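Local coordinates for choline binding protein PCPA (Streptococcus pneumoniae, PDB 4CP6) that probably attaches to choline on the pneumococcal surface and presents a leucine-rich repeat domain, and is studied as a vaccine antigen, at residues 205-217 / 231-245. Sequence-based numbering, arbitrary orientation.
Sequences LFRLTTSLKHVDV and LFSKDKTQLIYYPSQ
Phe206 and Tyr241 stack in an offset fashion in the interior of a leucine-rich repeat solenoid of the BspA type. Their centroids are 4.7 Å apart and the planes make 30°. The contact joins the loop 205-213 and strand 214-217 to the antiparallel pair 230-233 and 238-241, whereas 214-217 itself pairs in parallel with 191-194. A classic beta bulge, with Ile240 and Tyr241 facing Leu231, lies in the antiparallel pair.

The tight part is largely apolar. Phe206 CB sits over the centre of the Tyr241 ring, 3.8 Å from its centroid, and Phe206 CD2 comes 3.4 Å from Tyr241 CD2. Tyr241 holds CG anti to its backbone N (chi1 -174°), which carries the ring across to Phe206. Val215 CG2 meets the edge of the tyrosine ring, near its plane. Leu231 CD2 lies at the edge of the Phe206 ring. Farther along, Val217 CG2 touches Leu231 CD1 at 3.7 Å. Strand 191-194 adds Leu192 against Phe206 and Leu194 against Leu231. The close packing includes Leu212 O, which accepts a 2.8 Å hydrogen bond from Gln245 N and has Pro243 CB 3.3 Å away.

The loose side is Lys213. Its exposed chain runs extended, and its CG rests 3.8 Å from Gln245 CB.

Beside the Tyr241 hydroxyl, buried polar groups are joined by water. One water links Tyr241 OH to Thr209 O. A second also binds Tyr241 OH, in the plane of its ring. This second water accepts from Leu212 N and donates to Ser244 OG at 2.8 Å from its oxygen.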
ATOM      1  N   LEU A 205      -2.578  -1.140  -2.003  1.00 10.31           N
ATOM      2  CA  LEU A 205      -2.625   0.015  -2.883  1.00 11.07           C
ATOM      3  C   LEU A 205      -2.266   1.312  -2.202  1.00 11.41           C
ATOM      4  O   LEU A 205      -1.668   2.183  -2.839  1.00 10.52           O
ATOM      5  CB  LEU A 205      -4.029   0.111  -3.503  1.00 12.36           C
ATOM      6  CG  LEU A 205      -4.264   1.144  -4.561  1.00 14.85           C
ATOM      7  CD1 LEU A 205      -3.296   1.000  -5.735  1.00 15.05           C
ATOM      8  CD2 LEU A 205      -5.686   1.036  -5.102  1.00 15.72           C
ATOM      9  N   PHE A 206      -2.656   1.431  -0.926  1.00  9.88           N
ATOM     10  CA  PHE A 206      -2.454   2.641  -0.150  1.00  9.30           C
ATOM     11  C   PHE A 206      -1.488   2.400   1.021  1.00 10.73           C
ATOM     12  O   PHE A 206      -1.541   3.128   2.012  1.00 10.63           O
ATOM     13  CB  PHE A 206      -3.810   3.122   0.368  1.00 11.30           C
ATOM     14  CG  PHE A 206      -4.796   3.356  -0.757  1.00 10.60           C
ATOM     15  CD1 PHE A 206      -4.671   4.456  -1.589  1.00 12.30           C
ATOM     16  CD2 PHE A 206      -5.873   2.498  -0.956  1.00 11.66           C
ATOM     17  CE1 PHE A 206      -5.578   4.674  -2.635  1.00 13.55           C
ATOM     18  CE2 PHE A 206      -6.785   2.722  -2.003  1.00 13.48           C
ATOM     19  CZ  PHE A 206      -6.639   3.826  -2.813  1.00 12.99           C
ATOM     20  N   ARG A 207      -0.606   1.399   0.922  1.00 10.29           N
ATOM     21  CA  ARG A 207       0.272   1.039   2.031  1.00  9.85           C
ATOM     22  C   ARG A 207       0.978   2.249   2.619  1.00 10.38           C
ATOM     23  O   ARG A 207       1.619   2.976   1.889  1.00 10.80           O
ATOM     24  CB  ARG A 207       1.295   0.001   1.561  1.00 10.94           C
ATOM     25  CG  ARG A 207       2.301  -0.398   2.654  1.00 13.73           C
ATOM     26  CD  ARG A 207       3.312  -1.449   2.174  1.00 14.72           C
ATOM     27  NE  ARG A 207       4.321  -1.693   3.214  1.00 18.26           N
ATOM     28  CZ  ARG A 207       5.413  -0.959   3.427  1.00 33.34           C
ATOM     29  NH1 ARG A 207       5.682   0.082   2.657  1.00 24.37           N
ATOM     30  NH2 ARG A 207       6.228  -1.250   4.427  1.00 29.07           N
ATOM     31  N   LEU A 208       0.880   2.451   3.946  1.00 10.13           N
ATOM     32  CA  LEU A 208       1.555   3.525   4.689  1.00 11.27           C
ATOM     33  C   LEU A 208       1.105   4.928   4.312  1.00 11.80           C
ATOM     34  O   LEU A 208       1.656   5.908   4.836  1.00 12.87           O
ATOM     35  CB  LEU A 208       3.087   3.400   4.595  1.00 12.39           C
ATOM     36  CG  LEU A 208       3.773   2.124   5.149  1.00 20.58           C
ATOM     37  CD1 LEU A 208       5.275   2.348   5.322  1.00 20.88           C
ATOM     38  CD2 LEU A 208       3.218   1.650   6.449  1.00 20.08           C
ATOM     39  N   THR A 209       0.053   5.052   3.492  1.00 10.32           N
ATOM     40  CA  THR A 209      -0.505   6.371   3.206  1.00  9.69           C
ATOM     41  C   THR A 209      -1.262   6.901   4.452  1.00 11.15           C
ATOM     42  O   THR A 209      -1.915   6.133   5.158  1.00 11.18           O
ATOM     43  CB  THR A 209      -1.351   6.292   1.943  1.00 11.32           C
ATOM     44  OG1 THR A 209      -0.406   6.161   0.882  1.00 10.43           O
ATOM     45  CG2 THR A 209      -2.190   7.561   1.705  1.00 11.44           C
ATOM     46  N   THR A 210      -1.130   8.213   4.717  1.00 10.47           N
ATOM     47  CA  THR A 210      -1.629   8.792   5.959  1.00 10.87           C
ATOM     48  C   THR A 210      -2.623   9.922   5.766  1.00 13.76           C
ATOM     49  O   THR A 210      -3.008  10.548   6.759  1.00 13.06           O
ATOM     50  CB  THR A 210      -0.426   9.342   6.750  1.00 12.56           C
ATOM     51  OG1 THR A 210       0.292  10.275   5.932  1.00 12.54           O
ATOM     52  CG2 THR A 210       0.517   8.242   7.238  1.00 12.93           C
ATOM     53  N   SER A 211      -3.036  10.185   4.526  1.00 11.30           N
ATOM     54  CA  SER A 211      -3.793  11.380   4.195  1.00 10.84           C
ATOM     55  C   SER A 211      -5.230  11.210   3.730  1.00 12.90           C
ATOM     56  O   SER A 211      -5.992  12.194   3.725  1.00 12.49           O
ATOM     57  CB  SER A 211      -3.018  12.119   3.110  1.00 12.47           C
ATOM     58  OG  SER A 211      -2.742  11.261   2.006  1.00 12.13           O
ATOM     59  N   LEU A 212      -5.600  10.010   3.270  1.00 10.49           N
ATOM     60  CA  LEU A 212      -6.927   9.856   2.654  1.00 10.02           C
ATOM     61  C   LEU A 212      -8.076   9.961   3.629  1.00 11.79           C
ATOM     62  O   LEU A 212      -8.052   9.321   4.680  1.00 11.04           O
ATOM     63  CB  LEU A 212      -7.017   8.536   1.882  1.00 10.32           C
ATOM     64  CG  LEU A 212      -6.178   8.503   0.607  1.00 12.13           C
ATOM     65  CD1 LEU A 212      -5.892   7.049   0.173  1.00 11.26           C
ATOM     66  CD2 LEU A 212      -6.873   9.255  -0.524  1.00 12.71           C
ATOM     67  N   LYS A 213      -9.104  10.747   3.249  1.00 11.66           N
ATOM     68  CA  LYS A 213     -10.334  10.835   4.038  1.00 11.76           C
ATOM     69  C   LYS A 213     -11.429   9.975   3.403  1.00 13.79           C
ATOM     70  O   LYS A 213     -12.304   9.468   4.106  1.00 13.85           O
ATOM     71  CB  LYS A 213     -10.800  12.303   4.096  1.00 12.99           C
ATOM     72  CG  LYS A 213      -9.872  13.182   4.908  1.00 13.97           C
ATOM     73  CD  LYS A 213     -10.309  14.659   4.873  1.00 16.69           C
ATOM     74  CE  LYS A 213      -9.349  15.486   5.705  1.00 19.46           C
ATOM     75  NZ  LYS A 213      -9.724  16.931   5.703  1.00 26.33           N
ATOM     76  N   HIS A 214     -11.377   9.818   2.077  1.00 12.46           N
ATOM     77  CA  HIS A 214     -12.384   9.029   1.384  1.00 13.73           C
ATOM     78  C   HIS A 214     -11.864   8.602   0.027  1.00 14.85           C
ATOM     79  O   HIS A 214     -11.106   9.317  -0.637  1.00 14.21           O
ATOM     80  CB  HIS A 214     -13.780   9.743   1.292  1.00 16.98           C
ATOM     81  CG  HIS A 214     -13.783  11.063   0.586  1.00 20.27           C
ATOM     82  ND1 HIS A 214     -13.507  12.247   1.260  1.00 22.64           N
ATOM     83  CD2 HIS A 214     -14.103  11.359  -0.698  1.00 20.41           C
ATOM     84  CE1 HIS A 214     -13.618  13.215   0.357  1.00 21.19           C
ATOM     85  NE2 HIS A 214     -13.980  12.735  -0.833  1.00 21.64           N
ATOM     86  N   VAL A 215     -12.217   7.378  -0.340  1.00 12.84           N
ATOM     87  CA  VAL A 215     -11.927   6.817  -1.663  1.00 12.03           C
ATOM     88  C   VAL A 215     -13.307   6.613  -2.288  1.00 16.37           C
ATOM     89  O   VAL A 215     -14.116   5.853  -1.755  1.00 16.83           O
ATOM     90  CB  VAL A 215     -11.107   5.500  -1.609  1.00 15.15           C
ATOM     91  CG1 VAL A 215     -10.935   4.934  -3.024  1.00 15.71           C
ATOM     92  CG2 VAL A 215      -9.744   5.722  -0.931  1.00 14.74           C
ATOM     93  N   ASP A 216     -13.584   7.330  -3.368  1.00 13.64           N
ATOM     94  CA  ASP A 216     -14.869   7.246  -4.083  1.00 13.34           C
ATOM     95  C   ASP A 216     -14.750   6.318  -5.286  1.00 13.77           C
ATOM     96  O   ASP A 216     -13.640   6.057  -5.765  1.00 12.53           O
ATOM     97  CB  ASP A 216     -15.307   8.652  -4.559  1.00 15.05           C
ATOM     98  CG  ASP A 216     -15.566   9.679  -3.472  1.00 24.26           C
ATOM     99  OD1 ASP A 216     -15.454   9.326  -2.292  1.00 24.58           O
ATOM    100  OD2 ASP A 216     -15.880  10.841  -3.816  1.00 26.41           O
ATOM    101  N   VAL A 217     -15.889   5.803  -5.757  1.00 13.04           N
ATOM    102  CA  VAL A 217     -15.933   4.911  -6.907  1.00 11.58           C
ATOM    103  C   VAL A 217     -17.001   5.456  -7.841  1.00 13.35           C
ATOM    104  O   VAL A 217     -18.157   5.659  -7.408  1.00 14.31           O
ATOM    105  CB  VAL A 217     -16.254   3.465  -6.494  1.00 13.28           C
ATOM    106  CG1 VAL A 217     -16.464   2.589  -7.721  1.00 14.17           C
ATOM    107  CG2 VAL A 217     -15.153   2.878  -5.624  1.00 12.67           C
ATOM    108  N   LEU A 231     -13.527   1.632   0.754  1.00 11.74           N
ATOM    109  CA  LEU A 231     -13.450   0.871  -0.485  1.00 10.67           C
ATOM    110  C   LEU A 231     -13.651  -0.620  -0.258  1.00 10.99           C
ATOM    111  O   LEU A 231     -12.941  -1.224   0.548  1.00 11.07           O
ATOM    112  CB  LEU A 231     -12.101   1.144  -1.156  1.00 10.61           C
ATOM    113  CG  LEU A 231     -11.806   0.411  -2.455  1.00 10.14           C
ATOM    114  CD1 LEU A 231     -12.705   0.893  -3.600  1.00 11.75           C
ATOM    115  CD2 LEU A 231     -10.349   0.645  -2.847  1.00 11.25           C
ATOM    116  N   PHE A 232     -14.597  -1.222  -0.999  1.00 10.66           N
ATOM    117  CA  PHE A 232     -14.920  -2.626  -0.976  1.00 10.26           C
ATOM    118  C   PHE A 232     -14.911  -3.182  -2.391  1.00 11.79           C
ATOM    119  O   PHE A 232     -15.039  -2.434  -3.372  1.00 11.11           O
ATOM    120  CB  PHE A 232     -16.369  -2.810  -0.483  1.00 11.37           C
ATOM    121  CG  PHE A 232     -16.622  -2.564   0.985  1.00 10.76           C
ATOM    122  CD1 PHE A 232     -16.857  -1.281   1.457  1.00 12.42           C
ATOM    123  CD2 PHE A 232     -16.585  -3.611   1.892  1.00 12.18           C
ATOM    124  CE1 PHE A 232     -17.119  -1.056   2.810  1.00 14.35           C
ATOM    125  CE2 PHE A 232     -16.845  -3.385   3.246  1.00 12.07           C
ATOM    126  CZ  PHE A 232     -17.085  -2.103   3.695  1.00 13.33           C
ATOM    127  N   SER A 233     -14.899  -4.497  -2.491  1.00 10.28           N
ATOM    128  CA  SER A 233     -15.265  -5.155  -3.746  1.00 10.29           C
ATOM    129  C   SER A 233     -16.779  -4.876  -3.941  1.00 12.88           C
ATOM    130  O   SER A 233     -17.503  -4.631  -2.969  1.00 13.07           O
ATOM    131  CB  SER A 233     -15.046  -6.658  -3.670  1.00 13.46           C
ATOM    132  OG  SER A 233     -15.737  -7.254  -2.574  1.00 12.80           O
ATOM    133  N   LYS A 234     -17.262  -4.883  -5.197  1.00 11.42           N
ATOM    134  CA  LYS A 234     -18.669  -4.596  -5.459  1.00 11.94           C
ATOM    135  C   LYS A 234     -19.632  -5.454  -4.603  1.00 15.63           C
ATOM    136  O   LYS A 234     -20.634  -4.939  -4.084  1.00 17.22           O
ATOM    137  CB  LYS A 234     -18.922  -4.799  -6.959  1.00 12.94           C
ATOM    138  CG  LYS A 234     -20.339  -4.478  -7.402  1.00 16.65           C
ATOM    139  CD  LYS A 234     -20.555  -3.018  -7.581  1.00 27.57           C
ATOM    140  CE  LYS A 234     -21.909  -2.776  -8.199  1.00 39.69           C
ATOM    141  NZ  LYS A 234     -22.149  -1.332  -8.396  1.00 56.19           N
ATOM    142  N   ASP A 235     -19.286  -6.731  -4.407  1.00 13.52           N
ATOM    143  CA  ASP A 235     -20.125  -7.651  -3.615  1.00 15.09           C
ATOM    144  C   ASP A 235     -19.948  -7.512  -2.082  1.00 17.84           C
ATOM    145  O   ASP A 235     -20.622  -8.226  -1.326  1.00 17.53           O
ATOM    146  CB  ASP A 235     -19.904  -9.098  -4.077  1.00 17.08           C
ATOM    147  CG  ASP A 235     -18.500  -9.675  -3.850  1.00 20.66           C
ATOM    148  OD1 ASP A 235     -17.712  -9.068  -3.084  1.00 17.47           O
ATOM    149  OD2 ASP A 235     -18.183 -10.719  -4.447  1.00 22.39           O
ATOM    150  N   LYS A 236     -19.075  -6.574  -1.631  1.00 14.82           N
ATOM    151  CA  LYS A 236     -18.816  -6.267  -0.215  1.00 14.77           C
ATOM    152  C   LYS A 236     -18.197  -7.438   0.545  1.00 15.40           C
ATOM    153  O   LYS A 236     -18.082  -7.349   1.775  1.00 15.96           O
ATOM    154  CB  LYS A 236     -20.070  -5.711   0.490  1.00 18.43           C
ATOM    155  CG  LYS A 236     -20.477  -4.327  -0.057  1.00 30.22           C
ATOM    156  CD  LYS A 236     -21.946  -3.960   0.248  1.00 43.31           C
ATOM    157  CE  LYS A 236     -22.251  -3.623   1.697  1.00 48.58           C
ATOM    158  NZ  LYS A 236     -21.664  -2.324   2.111  1.00 52.63           N
ATOM    159  N   THR A 237     -17.701  -8.480  -0.164  1.00 12.12           N
ATOM    160  CA  THR A 237     -17.011  -9.571   0.524  1.00 12.39           C
ATOM    161  C   THR A 237     -15.609  -9.171   0.959  1.00 13.68           C
ATOM    162  O   THR A 237     -15.067  -9.781   1.886  1.00 13.24           O
ATOM    163  CB  THR A 237     -16.961 -10.838  -0.311  1.00 14.10           C
ATOM    164  OG1 THR A 237     -16.178 -10.634  -1.503  1.00 15.98           O
ATOM    165  CG2 THR A 237     -18.359 -11.370  -0.618  1.00 13.84           C
ATOM    166  N   GLN A 238     -15.007  -8.174   0.281  1.00 11.74           N
ATOM    167  CA  GLN A 238     -13.649  -7.734   0.617  1.00 10.88           C
ATOM    168  C   GLN A 238     -13.696  -6.300   1.033  1.00 11.79           C
ATOM    169  O   GLN A 238     -14.115  -5.452   0.231  1.00 11.45           O
ATOM    170  CB  GLN A 238     -12.682  -7.909  -0.590  1.00 11.79           C
ATOM    171  CG  GLN A 238     -12.670  -9.329  -1.184  1.00 18.27           C
ATOM    172  CD  GLN A 238     -11.863  -9.468  -2.441  1.00 48.07           C
ATOM    173  OE1 GLN A 238     -12.406  -9.598  -3.546  1.00 44.07           O
ATOM    174  NE2 GLN A 238     -10.551  -9.539  -2.286  1.00 49.50           N
ATOM    175  N   LEU A 239     -13.259  -5.987   2.264  1.00 10.96           N
ATOM    176  CA  LEU A 239     -13.080  -4.610   2.678  1.00  9.94           C
ATOM    177  C   LEU A 239     -11.626  -4.333   2.290  1.00 11.35           C
ATOM    178  O   LEU A 239     -10.689  -4.897   2.880  1.00 11.15           O
ATOM    179  CB  LEU A 239     -13.365  -4.407   4.181  1.00  9.86           C
ATOM    180  CG  LEU A 239     -13.444  -2.959   4.623  1.00 12.26           C
ATOM    181  CD1 LEU A 239     -14.164  -2.862   5.993  1.00 13.08           C
ATOM    182  CD2 LEU A 239     -12.040  -2.274   4.673  1.00 13.36           C
ATOM    183  N   ILE A 240     -11.448  -3.513   1.238  1.00  9.45           N
ATOM    184  CA  ILE A 240     -10.127  -3.290   0.681  1.00  9.50           C
ATOM    185  C   ILE A 240      -9.383  -2.191   1.435  1.00 10.65           C
ATOM    186  O   ILE A 240      -8.208  -2.373   1.771  1.00 10.48           O
ATOM    187  CB  ILE A 240     -10.231  -2.981  -0.830  1.00 10.63           C
ATOM    188  CG1 ILE A 240     -10.885  -4.170  -1.568  1.00 10.93           C
ATOM    189  CG2 ILE A 240      -8.835  -2.668  -1.450  1.00 10.79           C
ATOM    190  CD1 ILE A 240     -11.265  -3.877  -3.025  1.00 13.07           C
ATOM    191  N   TYR A 241     -10.028  -1.032   1.644  1.00  9.69           N
ATOM    192  CA  TYR A 241      -9.320   0.056   2.302  1.00 10.02           C
ATOM    193  C   TYR A 241     -10.242   0.961   3.058  1.00  9.87           C
ATOM    194  O   TYR A 241     -11.201   1.494   2.480  1.00 11.20           O
ATOM    195  CB  TYR A 241      -8.469   0.860   1.299  1.00 10.38           C
ATOM    196  CG  TYR A 241      -7.617   1.900   2.002  1.00  8.89           C
ATOM    197  CD1 TYR A 241      -6.667   1.525   2.957  1.00  9.96           C
ATOM    198  CD2 TYR A 241      -7.798   3.261   1.760  1.00 10.37           C
ATOM    199  CE1 TYR A 241      -5.914   2.479   3.637  1.00 10.40           C
ATOM    200  CE2 TYR A 241      -7.013   4.217   2.395  1.00 10.44           C
ATOM    201  CZ  TYR A 241      -6.089   3.827   3.348  1.00 10.88           C
ATOM    202  OH  TYR A 241      -5.363   4.781   4.035  1.00 11.55           O
ATOM    203  N   TYR A 242      -9.928   1.173   4.360  1.00 10.35           N
ATOM    204  CA  TYR A 242     -10.642   2.102   5.217  1.00 10.79           C
ATOM    205  C   TYR A 242      -9.731   3.331   5.314  1.00 11.29           C
ATOM    206  O   TYR A 242      -8.625   3.240   5.880  1.00 11.16           O
ATOM    207  CB  TYR A 242     -10.840   1.461   6.574  1.00 11.17           C
ATOM    208  CG  TYR A 242     -11.747   2.278   7.475  1.00 11.49           C
ATOM    209  CD1 TYR A 242     -11.250   3.353   8.208  1.00 13.77           C
ATOM    210  CD2 TYR A 242     -13.081   1.925   7.655  1.00 11.68           C
ATOM    211  CE1 TYR A 242     -12.069   4.076   9.074  1.00 14.64           C
ATOM    212  CE2 TYR A 242     -13.905   2.636   8.525  1.00 12.56           C
ATOM    213  CZ  TYR A 242     -13.399   3.718   9.214  1.00 15.15           C
ATOM    214  OH  TYR A 242     -14.211   4.387  10.100  1.00 16.87           O
ATOM    215  N   PRO A 243     -10.134   4.498   4.772  1.00  9.94           N
ATOM    216  CA  PRO A 243      -9.219   5.658   4.780  1.00 10.29           C
ATOM    217  C   PRO A 243      -8.691   6.022   6.150  1.00 12.13           C
ATOM    218  O   PRO A 243      -9.479   6.104   7.083  1.00 12.57           O
ATOM    219  CB  PRO A 243     -10.044   6.781   4.152  1.00 12.02           C
ATOM    220  CG  PRO A 243     -10.995   6.028   3.234  1.00 15.54           C
ATOM    221  CD  PRO A 243     -11.373   4.782   4.031  1.00 12.13           C
ATOM    222  N   SER A 244      -7.366   6.242   6.270  1.00 10.99           N
ATOM    223  CA  SER A 244      -6.768   6.492   7.572  1.00 10.81           C
ATOM    224  C   SER A 244      -7.338   7.721   8.249  1.00 13.45           C
ATOM    225  O   SER A 244      -7.330   7.796   9.493  1.00 13.09           O
ATOM    226  CB  SER A 244      -5.247   6.603   7.487  1.00 12.07           C
ATOM    227  OG  SER A 244      -4.816   7.779   6.812  1.00 11.82           O
ATOM    228  N   GLN A 245      -7.809   8.709   7.436  1.00 11.23           N
ATOM    229  CA  GLN A 245      -8.284   9.979   8.022  1.00 12.00           C
ATOM    230  C   GLN A 245      -9.799  10.081   8.071  1.00 14.28           C
ATOM    231  O   GLN A 245     -10.319  11.154   8.405  1.00 14.39           O
ATOM    232  CB  GLN A 245      -7.652  11.213   7.337  1.00 12.72           C
ATOM    233  CG  GLN A 245      -6.137  11.155   7.243  1.00 15.01           C
ATOM    234  CD  GLN A 245      -5.485  10.823   8.561  1.00 19.62           C
ATOM    235  OE1 GLN A 245      -5.046   9.674   8.802  1.00 16.07           O
ATOM    236  NE2 GLN A 245      -5.395  11.810   9.433  1.00 18.20           N
TER
HETATM  237  O   HOH W   1      -3.150   3.725   5.084  1.00 11.86           O
HETATM  238  O   HOH W   2      -4.647   7.430   4.052  1.00 12.44           O